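Local coordinates for secretion activator protein, hypothetical (Brucella abortus bv. 1 str. 9-941, PDB 7DNP) that acts as an autolysin of the type IV secretion system, probably a glycosyl hydrolase 108 muramidase that cleaves peptidoglycan, at residues A[54-58]-A[59-63]; A[88-92]-A[93-97]; A[100-103]-A[104-108]. All coordinates share one frame; numbering follows the deposited sequence.

How the contacts relate
All three contacts sit at helix ends in a chain that is part of a longer protein. Contact 1, on the surface and in the glycosyl hydrolase 108 region, starts helix 58-70 with a threonine cap and a leucine beside it. Contact 2, buried near the chain's centre where helix 82-93 stops and helix 95-106 begins, has its first half in that region, and its polar groups bind the peptidoglycan fragment. Contact 3, partly buried in the predicted peptidoglycan domain, closes that second helix with a glycine turn and aliphatic packing. Contacts 2 and 3 share helix 95-106 and touch through Phe89 and Met101, whereas contacts 1 and 3 lie on opposite sides of the chain's centre.

Contact 1 of 3, residues A[54-58]-A[59-63]; sequences KALTK and TKATD
Leu56 and Lys60 meet at about a right angle, the methyl end of one laid against the aliphatic run of the other. Leu56 CD1 comes within 3.5 Å of Lys60 CD and also touches CB and CG of the lysine, while its second methyl, CD2, turns to Ala61 and lies 4.1 Å from the CB there. The leucine thus straddles two consecutive residues of the first helical turn. Lys60 passes it and bends at chi3, and its ammonium forms a salt bridge with Glu44 on helix 37-44. Leu40, Met33 and Ile35 add to the apolar surroundings of Leu56.

Thr57 approaches the same lysine from the backbone side. Its OG1, set between its own backbone N and carbonyl carbon (chi1 73°), accepts from Lys60 N at 3.1 Å in a nearly straight bond, 165° at the hydrogen. The carbonyl of Thr57 begins the regular helical pattern: its O receives Ala61 N at 3.0 Å. One residue thereby engages two successive amides, one through its side chain and the other through its backbone.

A different use of threonine follows a turn later. Thr62 OG1 donates to Lys58 O at 2.7 Å, and Thr62 N donates to the same oxygen at 2.8 Å. The two donors reach the carbonyl from opposite faces of its plane, the hydroxyl tilted 35° out of it, so that a single acceptor is gripped by both groups of one residue. Lys58 itself extends away from this turn, making a cation-pi contact with Phe14 of helix 5-17.

Leu56, just before the N-cap, packed on Ala61, four residues after it, is a hydrophobic staple, and it accompanies the side-chain N-cap of Thr57 at the start of helix 58-70.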
ATOM      1  N   LYS A  54      -0.071 -20.856   1.584  1.00 19.70           N
ATOM      2  CA  LYS A  54       1.149 -21.322   2.234  1.00 20.45           C
ATOM      3  C   LYS A  54       2.238 -21.674   1.222  1.00 20.09           C
ATOM      4  O   LYS A  54       3.427 -21.479   1.502  1.00 18.09           O
ATOM      5  CB  LYS A  54       0.825 -22.523   3.124  1.00 21.15           C
ATOM      6  CG  LYS A  54       1.924 -22.919   4.085  1.00 24.28           C
ATOM      7  CD  LYS A  54       1.392 -23.849   5.167  1.00 27.86           C
ATOM      8  CE  LYS A  54       2.398 -24.030   6.295  1.00 28.43           C
ATOM      9  NZ  LYS A  54       3.405 -25.086   5.979  1.00 40.83           N
ATOM     10  N   ALA A  55       1.863 -22.173   0.044  1.00 16.01           N
ATOM     11  CA  ALA A  55       2.841 -22.535  -0.976  1.00 17.69           C
ATOM     12  C   ALA A  55       3.207 -21.383  -1.910  1.00 17.58           C
ATOM     13  O   ALA A  55       4.039 -21.578  -2.799  1.00 16.48           O
ATOM     14  CB  ALA A  55       2.328 -23.718  -1.807  1.00 20.79           C
ATOM     15  N   LEU A  56       2.616 -20.199  -1.734  1.00 17.49           N
ATOM     16  CA  LEU A  56       2.884 -19.068  -2.619  1.00 16.72           C
ATOM     17  C   LEU A  56       4.379 -18.810  -2.763  1.00 18.90           C
ATOM     18  O   LEU A  56       5.115 -18.779  -1.773  1.00 20.36           O
ATOM     19  CB  LEU A  56       2.193 -17.813  -2.083  1.00 16.60           C
ATOM     20  CG  LEU A  56       2.283 -16.555  -2.955  1.00 17.10           C
ATOM     21  CD1 LEU A  56       1.673 -16.806  -4.319  1.00 15.80           C
ATOM     22  CD2 LEU A  56       1.595 -15.379  -2.276  1.00 15.54           C
ATOM     23  N   THR A  57       4.824 -18.627  -4.005  1.00 18.57           N
ATOM     24  CA  THR A  57       6.214 -18.311  -4.300  1.00 18.54           C
ATOM     25  C   THR A  57       6.445 -16.805  -4.218  1.00 20.82           C
ATOM     26  O   THR A  57       5.526 -16.001  -4.380  1.00 16.85           O
ATOM     27  CB  THR A  57       6.620 -18.806  -5.695  1.00 21.59           C
ATOM     28  OG1 THR A  57       6.014 -17.975  -6.699  1.00 18.62           O
ATOM     29  CG2 THR A  57       6.203 -20.259  -5.915  1.00 23.05           C
ATOM     30  N   LYS A  58       7.703 -16.431  -3.971  1.00 21.15           N
ATOM     31  CA  LYS A  58       8.048 -15.014  -3.942  1.00 21.41           C
ATOM     32  C   LYS A  58       7.898 -14.374  -5.318  1.00 19.76           C
ATOM     33  O   LYS A  58       7.536 -13.197  -5.412  1.00 19.70           O
ATOM     34  CB  LYS A  58       9.472 -14.828  -3.413  1.00 24.91           C
ATOM     35  CG  LYS A  58       9.857 -13.379  -3.152  1.00 24.68           C
ATOM     36  CD  LYS A  58      11.214 -13.271  -2.457  1.00 28.05           C
ATOM     37  CE  LYS A  58      11.514 -11.832  -2.057  1.00 27.26           C
ATOM     38  NZ  LYS A  58      12.919 -11.652  -1.589  1.00 26.20           N
ATOM     39  N   THR A  59       8.154 -15.128  -6.391  1.00 19.34           N
ATOM     40  CA  THR A  59       7.968 -14.588  -7.734  1.00 19.63           C
ATOM     41  C   THR A  59       6.515 -14.201  -7.974  1.00 18.66           C
ATOM     42  O   THR A  59       6.227 -13.115  -8.491  1.00 18.70           O
ATOM     43  CB  THR A  59       8.427 -15.599  -8.785  1.00 27.73           C
ATOM     44  OG1 THR A  59       9.846 -15.745  -8.716  1.00 28.24           O
ATOM     45  CG2 THR A  59       8.046 -15.123 -10.191  1.00 25.50           C
ATOM     46  N   LYS A  60       5.576 -15.078  -7.606  1.00 18.80           N
ATOM     47  CA  LYS A  60       4.171 -14.741  -7.805  1.00 18.40           C
ATOM     48  C   LYS A  60       3.745 -13.605  -6.884  1.00 18.23           C
ATOM     49  O   LYS A  60       2.989 -12.720  -7.298  1.00 16.57           O
ATOM     50  CB  LYS A  60       3.280 -15.966  -7.597  1.00 18.49           C
ATOM     51  CG  LYS A  60       1.826 -15.710  -7.999  1.00 21.55           C
ATOM     52  CD  LYS A  60       0.944 -16.924  -7.777  1.00 22.05           C
ATOM     53  CE  LYS A  60       0.990 -17.871  -8.958  1.00 24.33           C
ATOM     54  NZ  LYS A  60      -0.051 -18.927  -8.820  1.00 26.15           N
ATOM     55  N   ALA A  61       4.214 -13.613  -5.632  1.00 17.47           N
ATOM     56  CA  ALA A  61       3.930 -12.496  -4.735  1.00 18.67           C
ATOM     57  C   ALA A  61       4.431 -11.183  -5.320  1.00 15.26           C
ATOM     58  O   ALA A  61       3.746 -10.157  -5.243  1.00 15.72           O
ATOM     59  CB  ALA A  61       4.559 -12.744  -3.363  1.00 18.66           C
ATOM     60  N   THR A  62       5.618 -11.202  -5.932  1.00 16.54           N
ATOM     61  CA  THR A  62       6.152  -9.988  -6.539  1.00 20.06           C
ATOM     62  C   THR A  62       5.301  -9.537  -7.721  1.00 15.50           C
ATOM     63  O   THR A  62       5.047  -8.338  -7.883  1.00 17.66           O
ATOM     64  CB  THR A  62       7.607 -10.205  -6.963  1.00 18.43           C
ATOM     65  OG1 THR A  62       8.376 -10.630  -5.830  1.00 18.53           O
ATOM     66  CG2 THR A  62       8.208  -8.918  -7.511  1.00 17.56           C
ATOM     67  N   ASP A  63       4.843 -10.474  -8.556  1.00 15.95           N
ATOM     68  CA  ASP A  63       3.964 -10.089  -9.659  1.00 18.13           C
ATOM     69  C   ASP A  63       2.662  -9.497  -9.138  1.00 16.19           C
ATOM     70  O   ASP A  63       2.124  -8.547  -9.717  1.00 18.61           O
ATOM     71  CB  ASP A  63       3.665 -11.289 -10.559  1.00 16.21           C
ATOM     72  CG  ASP A  63       4.903 -11.851 -11.228  1.00 21.77           C
ATOM     73  OD1 ASP A  63       5.856 -11.087 -11.491  1.00 20.57           O
ATOM     74  OD2 ASP A  63       4.916 -13.069 -11.499  1.00 22.40           O
TER

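Contact 2 of 3, residues A[88-92]-A[93-97]; sequences DFAIH and SGPAR. With H9U ((2R)-2-[[(2S)-2-[[(2R)-2-[(2R,3S,4R,5R,6S)-5-acetamido-3-[(2S,3R,4R,5S,6R)-3-acetamido-6-(hydroxymethyl)-4,5-bis(oxidanyl)oxan-2-yl]oxy-2-(hydroxymethyl)-6-oxidanyl-oxan-4-yl]oxypropanoyl]amino]propanoyl]amino]pentanedioic acid), chain B.
With CG anti to the backbone N of Phe89 (chi1 -160°) and OG beside the backbone N of Ser93 (chi1 -54°), the phenyl edge meets the serine hydroxyl in the ring plane, CE1 to OG 3.6 Å. The setting is a tight helix-to-helix junction in which Gly94 both leaves helix 82-93 with positive phi and N-caps helix 95-106. Ser93 N still donates to Phe89 O, but Gly94 N reaches Ala90 O at 2.7 Å from above the carbonyl plane, with only 132° at the hydrogen. Ala90 CB packs on Pro95, and Arg97 CG rests obliquely near the Phe89 ring.

This helix end lines the pocket of the peptidoglycan fragment H9U. The carbonyl oxygens of Ile91 and His92 accept from its amides, Ile91 O from N19 at 2.7 Å and His92 O from N20 at 3.3 Å. Gly94 CA lies 3.3 Å from ligand O07.

His92 is held on two sides: NE2 donates to ligand O10 at 2.9 Å, and a water joins ND1 to Ser93 OG. Over one face of its imidazole sits ligand methyl C44, 3.3 Å from CE1.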
ATOM      1  N   ASP A  88       2.116   1.518   0.207  1.00 16.43           N
ATOM      2  CA  ASP A  88       1.926   0.797   1.463  1.00 16.02           C
ATOM      3  C   ASP A  88       0.477   0.858   1.925  1.00 16.29           C
ATOM      4  O   ASP A  88      -0.073  -0.149   2.385  1.00 15.60           O
ATOM      5  CB  ASP A  88       2.844   1.331   2.557  1.00 16.16           C
ATOM      6  CG  ASP A  88       2.787   0.470   3.802  1.00 18.01           C
ATOM      7  OD1 ASP A  88       3.421  -0.603   3.801  1.00 21.12           O
ATOM      8  OD2 ASP A  88       2.073   0.837   4.761  1.00 21.95           O
ATOM      9  N   PHE A  89      -0.152   2.033   1.825  1.00 14.23           N
ATOM     10  CA  PHE A  89      -1.582   2.153   2.093  1.00 16.16           C
ATOM     11  C   PHE A  89      -2.372   1.184   1.217  1.00 16.43           C
ATOM     12  O   PHE A  89      -3.274   0.485   1.698  1.00 12.63           O
ATOM     13  CB  PHE A  89      -2.012   3.610   1.861  1.00 15.03           C
ATOM     14  CG  PHE A  89      -3.313   4.009   2.522  1.00 16.77           C
ATOM     15  CD1 PHE A  89      -4.168   3.071   3.080  1.00 13.83           C
ATOM     16  CD2 PHE A  89      -3.684   5.348   2.560  1.00 13.58           C
ATOM     17  CE1 PHE A  89      -5.362   3.460   3.672  1.00 13.94           C
ATOM     18  CE2 PHE A  89      -4.874   5.743   3.150  1.00 15.58           C
ATOM     19  CZ  PHE A  89      -5.716   4.793   3.708  1.00 18.18           C
ATOM     20  N   ALA A  90      -2.011   1.096  -0.067  1.00 17.81           N
ATOM     21  CA  ALA A  90      -2.684   0.169  -0.972  1.00 15.41           C
ATOM     22  C   ALA A  90      -2.493  -1.275  -0.533  1.00 14.81           C
ATOM     23  O   ALA A  90      -3.423  -2.083  -0.621  1.00 15.37           O
ATOM     24  CB  ALA A  90      -2.172   0.362  -2.401  1.00 16.45           C
ATOM     25  N   ILE A  91      -1.292  -1.628  -0.072  1.00 17.37           N
ATOM     26  CA  ILE A  91      -1.057  -3.004   0.363  1.00 17.96           C
ATOM     27  C   ILE A  91      -1.920  -3.328   1.573  1.00 18.09           C
ATOM     28  O   ILE A  91      -2.509  -4.413   1.668  1.00 16.69           O
ATOM     29  CB  ILE A  91       0.437  -3.225   0.660  1.00 16.15           C
ATOM     30  CG1 ILE A  91       1.244  -3.230  -0.641  1.00 19.46           C
ATOM     31  CG2 ILE A  91       0.642  -4.530   1.438  1.00 19.01           C
ATOM     32  CD1 ILE A  91       2.750  -3.220  -0.425  1.00 15.02           C
ATOM     33  N   HIS A  92      -2.043  -2.372   2.490  1.00 16.96           N
ATOM     34  CA  HIS A  92      -2.726  -2.591   3.760  1.00 19.24           C
ATOM     35  C   HIS A  92      -4.243  -2.554   3.626  1.00 18.08           C
ATOM     36  O   HIS A  92      -4.940  -3.302   4.321  1.00 19.97           O
ATOM     37  CB  HIS A  92      -2.265  -1.533   4.762  1.00 16.44           C
ATOM     38  CG  HIS A  92      -2.518  -1.887   6.192  1.00 22.14           C
ATOM     39  ND1 HIS A  92      -2.844  -0.940   7.141  1.00 23.55           N
ATOM     40  CD2 HIS A  92      -2.479  -3.073   6.842  1.00 25.33           C
ATOM     41  CE1 HIS A  92      -2.997  -1.528   8.313  1.00 25.55           C
ATOM     42  NE2 HIS A  92      -2.783  -2.824   8.159  1.00 25.78           N
ATOM     43  N   SER A  93      -4.769  -1.706   2.742  1.00 16.33           N
ATOM     44  CA  SER A  93      -6.201  -1.430   2.694  1.00 16.47           C
ATOM     45  C   SER A  93      -6.776  -1.494   1.286  1.00 16.90           C
ATOM     46  O   SER A  93      -7.954  -1.170   1.100  1.00 17.79           O
ATOM     47  CB  SER A  93      -6.500  -0.052   3.299  1.00 16.87           C
ATOM     48  OG  SER A  93      -5.965   0.064   4.607  1.00 18.08           O
ATOM     49  N   GLY A  94      -5.987  -1.888   0.292  1.00 15.08           N
ATOM     50  CA  GLY A  94      -6.477  -1.967  -1.062  1.00 17.06           C
ATOM     51  C   GLY A  94      -6.174  -0.712  -1.857  1.00 18.02           C
ATOM     52  O   GLY A  94      -6.176   0.405  -1.327  1.00 18.03           O
ATOM     53  N   PRO A  95      -5.909  -0.879  -3.156  1.00 18.74           N
ATOM     54  CA  PRO A  95      -5.544   0.280  -3.987  1.00 19.55           C
ATOM     55  C   PRO A  95      -6.639   1.320  -4.098  1.00 17.58           C
ATOM     56  O   PRO A  95      -6.332   2.511  -4.212  1.00 19.36           O
ATOM     57  CB  PRO A  95      -5.239  -0.346  -5.356  1.00 18.52           C
ATOM     58  CG  PRO A  95      -5.053  -1.793  -5.099  1.00 20.87           C
ATOM     59  CD  PRO A  95      -5.902  -2.134  -3.921  1.00 16.94           C
ATOM     60  N   ALA A  96      -7.909   0.912  -4.095  1.00 16.75           N
ATOM     61  CA  ALA A  96      -8.990   1.881  -4.245  1.00 19.61           C
ATOM     62  C   ALA A  96      -9.051   2.824  -3.050  1.00 19.97           C
ATOM     63  O   ALA A  96      -9.142   4.045  -3.214  1.00 18.49           O
ATOM     64  CB  ALA A  96     -10.326   1.161  -4.440  1.00 19.68           C
ATOM     65  N   ARG A  97      -8.989   2.272  -1.836  1.00 17.68           N
ATOM     66  CA  ARG A  97      -9.056   3.105  -0.638  1.00 20.97           C
ATOM     67  C   ARG A  97      -7.843   4.022  -0.530  1.00 18.20           C
ATOM     68  O   ARG A  97      -7.965   5.179  -0.102  1.00 17.00           O
ATOM     69  CB  ARG A  97      -9.180   2.221   0.605  1.00 19.67           C
ATOM     70  CG  ARG A  97      -8.928   2.937   1.933  1.00 23.32           C
ATOM     71  CD  ARG A  97     -10.003   3.972   2.235  1.00 23.67           C
ATOM     72  NE  ARG A  97     -11.337   3.479   1.911  1.00 27.79           N
ATOM     73  CZ  ARG A  97     -12.344   4.255   1.523  1.00 32.57           C
ATOM     74  NH1 ARG A  97     -12.175   5.565   1.419  1.00 33.60           N
ATOM     75  NH2 ARG A  97     -13.522   3.717   1.238  1.00 36.05           N
TER
HETATM   76  C22 H9U B 201      -3.666  -6.887   4.840  1.00 24.08           C
HETATM   77  C24 H9U B 201      -3.580  -6.839   7.288  1.00 27.61           C
HETATM   78  C26 H9U B 201      -2.249  -7.496   4.836  1.00 25.47           C
HETATM   79  C28 H9U B 201      -2.223  -7.559   7.268  1.00 27.33           C
HETATM   80  C23 H9U B 201      -4.394  -7.169   6.099  1.00 28.19           C
HETATM   81  C25 H9U B 201      -4.977  -6.464   2.918  1.00 25.00           C
HETATM   82  C27 H9U B 201      -4.890  -6.871   1.426  1.00 21.55           C
HETATM   83  C29 H9U B 201      -5.637  -5.917   0.574  1.00 23.07           C
HETATM   84  C30 H9U B 201      -7.023  -5.715   1.035  1.00 24.46           C
HETATM   85  C31 H9U B 201      -7.017  -5.235   2.493  1.00 26.32           C
HETATM   86  C32 H9U B 201      -6.731  -6.717   6.822  1.00 29.84           C
HETATM   87  C33 H9U B 201      -1.448  -6.933   3.703  1.00 25.61           C
HETATM   88  C34 H9U B 201      -8.411  -4.961   2.975  1.00 26.74           C
HETATM   89  C35 H9U B 201      -4.386  -6.218   9.611  1.00 33.66           C
HETATM   90  C36 H9U B 201      -7.338  -5.423   7.353  1.00 30.57           C
HETATM   91  C37 H9U B 201      -2.750  -7.953   0.370  1.00 23.21           C
HETATM   92  C38 H9U B 201      -7.738  -7.473   5.970  1.00 29.52           C
HETATM   93  C39 H9U B 201      -7.277  -2.899   7.449  1.00 29.49           C
HETATM   94  C40 H9U B 201      -5.066  -6.578  10.927  1.00 28.95           C
HETATM   95  C41 H9U B 201      -1.285  -7.743  -0.009  1.00 19.27           C
HETATM   96  C42 H9U B 201      -8.393  -2.516   6.483  1.00 31.70           C
HETATM   97  C43 H9U B 201     -10.846  -2.713   5.829  1.00 34.90           C
HETATM   98  C44 H9U B 201      -6.210  -1.821   7.430  1.00 24.95           C
HETATM   99  C45 H9U B 201     -11.039  -3.864   4.851  1.00 40.71           C
HETATM  100  C46 H9U B 201     -12.130  -2.553   6.628  1.00 36.18           C
HETATM  101  C47 H9U B 201     -13.105  -1.608   5.927  1.00 40.97           C
HETATM  102  C48 H9U B 201     -14.375  -1.404   6.749  1.00 46.13           C
HETATM  103  N18 H9U B 201      -4.252  -7.209   8.570  1.00 28.43           N
HETATM  104  N19 H9U B 201      -3.456  -6.842   0.995  1.00 20.83           N
HETATM  105  N20 H9U B 201      -6.721  -4.150   6.963  1.00 29.43           N
HETATM  106  N21 H9U B 201      -9.744  -3.035   6.726  1.00 33.11           N
HETATM  107  O01 H9U B 201      -4.416  -7.435   3.731  1.00 27.42           O
HETATM  108  O02 H9U B 201      -1.480  -7.224   6.056  1.00 27.02           O
HETATM  109  O03 H9U B 201      -6.371  -6.242   3.337  1.00 26.00           O
HETATM  110  O04 H9U B 201      -5.613  -6.321   6.056  1.00 29.58           O
HETATM  111  O05 H9U B 201      -2.427  -8.914   7.292  1.00 35.44           O
HETATM  112  O06 H9U B 201      -5.644  -6.378  -0.832  1.00 21.28           O
HETATM  113  O07 H9U B 201      -7.672  -4.725   0.216  1.00 20.72           O
HETATM  114  O08 H9U B 201      -0.145  -7.435   3.840  1.00 25.30           O
HETATM  115  O09 H9U B 201      -9.163  -6.140   2.910  1.00 31.15           O
HETATM  116  O10 H9U B 201      -3.968  -5.120   9.446  1.00 31.54           O
HETATM  117  O11 H9U B 201      -8.279  -5.444   8.070  1.00 31.52           O
HETATM  118  O12 H9U B 201      -3.278  -8.997   0.146  1.00 19.17           O
HETATM  119  O13 H9U B 201      -8.147  -1.821   5.551  1.00 31.67           O
HETATM  120  O14 H9U B 201     -11.403  -3.624   3.668  1.00 45.81           O
HETATM  121  O15 H9U B 201     -10.836  -5.049   5.229  1.00 33.19           O
HETATM  122  O16 H9U B 201     -14.491  -1.976   7.868  1.00 44.39           O
HETATM  123  O17 H9U B 201     -15.297  -0.668   6.305  1.00 50.66           O
HETATM  124  O   HOH W   1      -3.780   1.284   6.202  1.00 18.91           O

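Contact 3 of 3, residues A[100-103]-A[104-108]; sequences KMLQ and KVVGV
Backbone hydrogen bonds carry the contact between Lys100–Gln103 and Lys104–Val108. Through the last full turn they are of the ordinary i to i+4 kind: Lys104 N donates to Lys100 O, Val105 N to Met101 O and Val106 N to Leu102 O. At Gln103 the pattern changes. Its carbonyl receives Val108 N, five residues on, at 3.0 Å in an almost straight bond of 169°, while Gly107 N approaches the same oxygen at 2.8 Å but in a bent, weak bond. A second, long and weak bond runs from Gly107 N to Lys104 O at 3.4 Å. Gly107 allows the reversal, having left the helical region with positive phi.

Aliphatic packing accompanies the bonds. Gln103 and Val108 cross at about a right angle: with CG1 anti to the carbonyl carbon (chi1 -61°), CG2 of Val108 falls between the backbone N and the carbonyl carbon and lies 3.6 Å from Gln103 CB and equally far from CG. Leu102 brings CD1 to Val106 CG1 at 4.2 Å, and this pair continues into the fold, the leucine against Ile130 and Ile114, the valine against Ala121 and Val122. On another flank Met101 and Lys104 run side by side in the same direction, SD 4.1 Å from CD.

Polar side-chain chemistry is concentrated in the buried amide of Gln103. Both of its ends are bonded beyond the turn: NE2 donates to Asp111 and Thr118, and OE1 accepts from Gly112 N. This holds the amide between the helix and the chain that follows it.

The long bond from Val108 to Gln103, the weak bond from Gly107 N to Lys104 O inside it, the glycine and the packing of Val108 on Gln103 together make a Schellman motif, which ends helix 95-106 and sends the chain on toward helix 116-123.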
ATOM      1  N   LYS A 100      -8.318   6.766  -3.154  1.00 16.79           N
ATOM      2  CA  LYS A 100      -9.389   7.658  -2.711  1.00 20.12           C
ATOM      3  C   LYS A 100      -8.886   8.654  -1.672  1.00 23.08           C
ATOM      4  O   LYS A 100      -9.255   9.836  -1.698  1.00 17.85           O
ATOM      5  CB  LYS A 100     -10.554   6.844  -2.145  1.00 20.46           C
ATOM      6  CG  LYS A 100     -11.459   6.219  -3.195  1.00 19.36           C
ATOM      7  CD  LYS A 100     -12.532   5.356  -2.540  1.00 25.56           C
ATOM      8  CE  LYS A 100     -13.417   4.690  -3.577  1.00 27.57           C
ATOM      9  NZ  LYS A 100     -14.662   4.131  -2.978  1.00 34.61           N
ATOM     10  N   MET A 101      -8.035   8.196  -0.751  1.00 18.26           N
ATOM     11  CA  MET A 101      -7.502   9.093   0.268  1.00 19.01           C
ATOM     12  C   MET A 101      -6.489  10.063  -0.326  1.00 18.80           C
ATOM     13  O   MET A 101      -6.422  11.226   0.088  1.00 15.23           O
ATOM     14  CB  MET A 101      -6.876   8.287   1.405  1.00 22.99           C
ATOM     15  CG  MET A 101      -6.999   8.954   2.771  1.00 27.29           C
ATOM     16  SD  MET A 101      -8.708   9.092   3.352  1.00 33.98           S
ATOM     17  CE  MET A 101      -9.317   7.444   3.014  1.00 33.31           C
ATOM     18  N   LEU A 102      -5.682   9.601  -1.285  1.00 15.26           N
ATOM     19  CA  LEU A 102      -4.785  10.513  -1.985  1.00 18.04           C
ATOM     20  C   LEU A 102      -5.578  11.575  -2.733  1.00 18.36           C
ATOM     21  O   LEU A 102      -5.186  12.747  -2.768  1.00 18.10           O
ATOM     22  CB  LEU A 102      -3.880   9.739  -2.947  1.00 18.99           C
ATOM     23  CG  LEU A 102      -3.011  10.603  -3.863  1.00 22.30           C
ATOM     24  CD1 LEU A 102      -1.931  11.319  -3.066  1.00 21.13           C
ATOM     25  CD2 LEU A 102      -2.392   9.775  -4.984  1.00 20.15           C
ATOM     26  N   GLN A 103      -6.709  11.178  -3.323  1.00 18.34           N
ATOM     27  CA  GLN A 103      -7.566  12.130  -4.020  1.00 19.51           C
ATOM     28  C   GLN A 103      -8.178  13.131  -3.044  1.00 21.92           C
ATOM     29  O   GLN A 103      -8.268  14.328  -3.346  1.00 23.22           O
ATOM     30  CB  GLN A 103      -8.641  11.370  -4.807  1.00 16.27           C
ATOM     31  CG  GLN A 103      -8.069  10.663  -6.051  1.00 16.28           C
ATOM     32  CD  GLN A 103      -8.978   9.591  -6.637  1.00 16.99           C
ATOM     33  OE1 GLN A 103      -9.698   8.895  -5.919  1.00 18.13           O
ATOM     34  NE2 GLN A 103      -8.929   9.442  -7.960  1.00 19.46           N
ATOM     35  N   LYS A 104      -8.581  12.663  -1.860  1.00 20.35           N
ATOM     36  CA  LYS A 104      -9.077  13.571  -0.828  1.00 22.74           C
ATOM     37  C   LYS A 104      -8.010  14.585  -0.428  1.00 23.42           C
ATOM     38  O   LYS A 104      -8.306  15.773  -0.248  1.00 25.29           O
ATOM     39  CB  LYS A 104      -9.542  12.763   0.386  1.00 23.73           C
ATOM     40  CG  LYS A 104     -10.282  13.568   1.449  1.00 26.55           C
ATOM     41  CD  LYS A 104     -10.536  12.724   2.690  1.00 28.14           C
ATOM     42  CE  LYS A 104     -11.581  13.356   3.598  1.00 30.66           C
ATOM     43  NZ  LYS A 104     -11.601  12.721   4.947  1.00 39.10           N
ATOM     44  N   VAL A 105      -6.757  14.140  -0.313  1.00 24.74           N
ATOM     45  CA  VAL A 105      -5.674  15.026   0.102  1.00 23.45           C
ATOM     46  C   VAL A 105      -5.407  16.096  -0.952  1.00 23.33           C
ATOM     47  O   VAL A 105      -5.219  17.273  -0.623  1.00 23.27           O
ATOM     48  CB  VAL A 105      -4.410  14.204   0.409  1.00 19.84           C
ATOM     49  CG1 VAL A 105      -3.173  15.086   0.367  1.00 25.20           C
ATOM     50  CG2 VAL A 105      -4.541  13.513   1.766  1.00 18.58           C
ATOM     51  N   VAL A 106      -5.378  15.714  -2.234  1.00 22.80           N
ATOM     52  CA  VAL A 106      -5.081  16.675  -3.294  1.00 22.18           C
ATOM     53  C   VAL A 106      -6.328  17.371  -3.820  1.00 23.05           C
ATOM     54  O   VAL A 106      -6.215  18.255  -4.679  1.00 21.17           O
ATOM     55  CB  VAL A 106      -4.313  16.004  -4.453  1.00 21.92           C
ATOM     56  CG1 VAL A 106      -3.114  15.242  -3.921  1.00 21.26           C
ATOM     57  CG2 VAL A 106      -5.231  15.081  -5.252  1.00 21.29           C
ATOM     58  N   GLY A 107      -7.512  16.998  -3.339  1.00 23.59           N
ATOM     59  CA  GLY A 107      -8.728  17.733  -3.630  1.00 24.13           C
ATOM     60  C   GLY A 107      -9.387  17.443  -4.964  1.00 27.06           C
ATOM     61  O   GLY A 107      -9.785  18.372  -5.673  1.00 24.86           O
ATOM     62  N   VAL A 108      -9.524  16.166  -5.319  1.00 23.65           N
ATOM     63  CA  VAL A 108     -10.228  15.765  -6.530  1.00 25.99           C
ATOM     64  C   VAL A 108     -11.255  14.700  -6.161  1.00 23.64           C
ATOM     65  O   VAL A 108     -11.270  14.178  -5.048  1.00 21.98           O
ATOM     66  CB  VAL A 108      -9.273  15.252  -7.632  1.00 23.94           C
ATOM     67  CG1 VAL A 108      -8.294  16.344  -8.049  1.00 25.80           C
ATOM     68  CG2 VAL A 108      -8.526  14.030  -7.160  1.00 20.49           C
TER